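PDB 3KTA: chromosome partition protein Smc from Pyrococcus furiosus, which is probably required for chromosome condensation and partitioning, its two terminal domains joining into an ABC-type ATPase, of which this chain is the C-terminal part. Local coordinates for residues K105-A108 and D109-E113. Residues are numbered along the deposited sequence; the frame is centred on the assembly and turned at random.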
ATOM      1  N   LYS B 105      14.896  -0.164  -9.900  1.00 13.97           N
ATOM      2  CA  LYS B 105      15.968  -0.104  -8.906  1.00 13.59           C
ATOM      3  C   LYS B 105      15.936   1.201  -8.114  1.00 12.05           C
ATOM      4  O   LYS B 105      16.150   1.196  -6.898  1.00 14.33           O
ATOM      5  CB  LYS B 105      17.348  -0.285  -9.566  1.00 15.12           C
ATOM      6  CG  LYS B 105      18.549  -0.306  -8.599  1.00 17.95           C
ATOM      7  CD  LYS B 105      18.367  -1.349  -7.498  1.00 18.58           C
ATOM      8  CE  LYS B 105      19.682  -1.648  -6.754  1.00 20.98           C
ATOM      9  NZ  LYS B 105      20.399  -0.441  -6.287  1.00 18.59           N
ATOM     10  N   ARG B 106      15.681   2.313  -8.798  1.00 13.14           N
ATOM     11  CA  ARG B 106      15.666   3.602  -8.115  1.00 13.28           C
ATOM     12  C   ARG B 106      14.493   3.651  -7.141  1.00 13.97           C
ATOM     13  O   ARG B 106      14.615   4.183  -6.035  1.00 13.47           O
ATOM     14  CB  ARG B 106      15.648   4.770  -9.100  1.00 16.11           C
ATOM     15  CG  ARG B 106      17.009   4.911  -9.803  1.00 16.68           C
ATOM     16  CD  ARG B 106      17.114   6.186 -10.612  1.00 18.78           C
ATOM     17  NE  ARG B 106      16.368   6.099 -11.852  1.00 20.73           N
ATOM     18  CZ  ARG B 106      16.883   5.705 -13.013  1.00 19.85           C
ATOM     19  NH1 ARG B 106      18.164   5.342 -13.094  1.00 20.89           N
ATOM     20  NH2 ARG B 106      16.110   5.665 -14.087  1.00 23.24           N
ATOM     21  N   VAL B 107      13.371   3.072  -7.552  1.00 11.89           N
ATOM     22  CA  VAL B 107      12.223   2.986  -6.637  1.00 11.65           C
ATOM     23  C   VAL B 107      12.550   2.107  -5.422  1.00 12.85           C
ATOM     24  O   VAL B 107      12.251   2.474  -4.272  1.00 12.00           O
ATOM     25  CB  VAL B 107      10.959   2.506  -7.368  1.00 11.22           C
ATOM     26  CG1 VAL B 107       9.817   2.209  -6.376  1.00 11.20           C
ATOM     27  CG2 VAL B 107      10.534   3.565  -8.350  1.00 14.34           C
ATOM     28  N   ALA B 108      13.174   0.956  -5.669  1.00 11.48           N
ATOM     29  CA  ALA B 108      13.562   0.048  -4.605  1.00 11.53           C
ATOM     30  C   ALA B 108      14.544   0.704  -3.624  1.00 14.50           C
ATOM     31  O   ALA B 108      14.448   0.511  -2.408  1.00 12.17           O
ATOM     32  CB  ALA B 108      14.162  -1.230  -5.198  1.00 12.73           C
ATOM     33  N   ASP B 109      15.479   1.495  -4.148  1.00 14.79           N
ATOM     34  CA  ASP B 109      16.411   2.215  -3.287  1.00 13.55           C
ATOM     35  C   ASP B 109      15.676   3.230  -2.402  1.00 14.75           C
ATOM     36  O   ASP B 109      16.025   3.406  -1.239  1.00 14.77           O
ATOM     37  CB  ASP B 109      17.473   2.945  -4.108  1.00 15.65           C
ATOM     38  CG  ASP B 109      18.497   2.007  -4.722  1.00 18.95           C
ATOM     39  OD1 ASP B 109      18.464   0.789  -4.448  1.00 21.30           O
ATOM     40  OD2 ASP B 109      19.342   2.513  -5.487  0.95 21.85           O
ATOM     41  N   LEU B 110      14.667   3.888  -2.964  1.00 12.97           N
ATOM     42  CA  LEU B 110      13.873   4.864  -2.211  1.00 14.20           C
ATOM     43  C   LEU B 110      13.042   4.148  -1.133  1.00 15.45           C
ATOM     44  O   LEU B 110      12.892   4.645  -0.015  1.00 13.45           O
ATOM     45  CB  LEU B 110      12.965   5.638  -3.173  1.00 16.21           C
ATOM     46  CG  LEU B 110      11.983   6.660  -2.604  1.00 18.62           C
ATOM     47  CD1 LEU B 110      12.708   7.698  -1.776  1.00 21.36           C
ATOM     48  CD2 LEU B 110      11.235   7.297  -3.770  1.00 19.19           C
ATOM     49  N   ILE B 111      12.499   2.980  -1.462  1.00 13.37           N
ATOM     50  CA  ILE B 111      11.812   2.163  -0.457  1.00 11.94           C
ATOM     51  C   ILE B 111      12.750   1.768   0.686  1.00 14.23           C
ATOM     52  O   ILE B 111      12.403   1.935   1.857  1.00 15.28           O
ATOM     53  CB  ILE B 111      11.138   0.913  -1.077  1.00 11.64           C
ATOM     54  CG1 ILE B 111       9.883   1.313  -1.862  1.00 14.23           C
ATOM     55  CG2 ILE B 111      10.778  -0.117   0.011  1.00 13.91           C
ATOM     56  CD1 ILE B 111       9.432   0.261  -2.904  1.00 14.21           C
ATOM     57  N   LYS B 112      13.950   1.289   0.349  1.00 15.19           N
ATOM     58  CA  LYS B 112      14.923   0.891   1.364  1.00 16.93           C
ATOM     59  C   LYS B 112      15.241   2.048   2.321  1.00 15.46           C
ATOM     60  O   LYS B 112      15.209   1.881   3.543  1.00 17.40           O
ATOM     61  CB  LYS B 112      16.211   0.392   0.702  1.00 20.61           C
ATOM     62  CG  LYS B 112      17.202  -0.225   1.677  1.00 24.02           C
ATOM     63  CD  LYS B 112      16.729  -1.597   2.095  1.00 27.84           C
ATOM     64  CE  LYS B 112      17.835  -2.372   2.771  1.00 31.63           C
ATOM     65  NZ  LYS B 112      17.307  -3.609   3.365  1.00 27.15           N
ATOM     66  N   GLU B 113      15.519   3.225   1.773  1.00 15.23           N
ATOM     67  CA  GLU B 113      15.803   4.400   2.601  1.00 16.44           C
ATOM     68  C   GLU B 113      14.594   4.781   3.457  1.00 16.97           C
ATOM     69  O   GLU B 113      14.717   5.046   4.669  1.00 17.58           O
ATOM     70  CB  GLU B 113      16.228   5.579   1.735  1.00 18.65           C
ATOM     71  CG  GLU B 113      16.512   6.853   2.528  1.00 25.96           C
ATOM     72  CD  GLU B 113      17.716   6.733   3.437  0.91 26.42           C
ATOM     73  OE1 GLU B 113      18.534   5.812   3.239  0.59 28.24           O
ATOM     74  OE2 GLU B 113      17.855   7.580   4.351  0.53 26.65           O
TER
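Lys-105 reaches Asp-109, one helical turn on, because its CG stands anti to the backbone N (chi1 -177°) and the chain then bends twice, at chi2 and chi4, curling the ammonium round to the oxygen end of the carboxylate. Asp-109 turns back to meet it, with CG anti to its own carbonyl carbon (chi1 -73°), which turns the carboxylate back toward Lys-105. NZ of Lys-105 lies 2.9 Å from OD1 of Asp-109, on the syn lone pair, and makes a second, weak bond of 3.2 Å to OD2. The two oxygens thus share one ammonium unequally, OD1 holding it more closely, while CD and CE of the lysine run past OD1. Under this i to i+4 salt bridge the backbone makes the same step, Asp-109 N donating to Lys-105 O at 2.8 Å, and the helical ladder continues to Lys-112 N on Ala-108 O at 2.9 Å.

Round the helix, Val-107 CG1 touches Ile-111 CD1 at 4.0 Å. These two side chains belong to a buried face: Val-107 packs on Leu-72 and Leu-75 of helix 67-84, Ile-111 on Phe-79, and both meet Met-129. Helix 101-114 is the crossover between parallel strands 89-93 and 119-123, a beta-alpha-beta unit of the P-loop NTPase fold. A leucine in place of Asp-109 would probably leave the ammonium of Lys-105 without its carboxylate mate and its bent chain freer to swing. On this partly exposed flank the two opposite charges probably neutralise each other and tie successive turns together alongside the backbone bond, while the hydrocarbon pair faces the neighbouring helices.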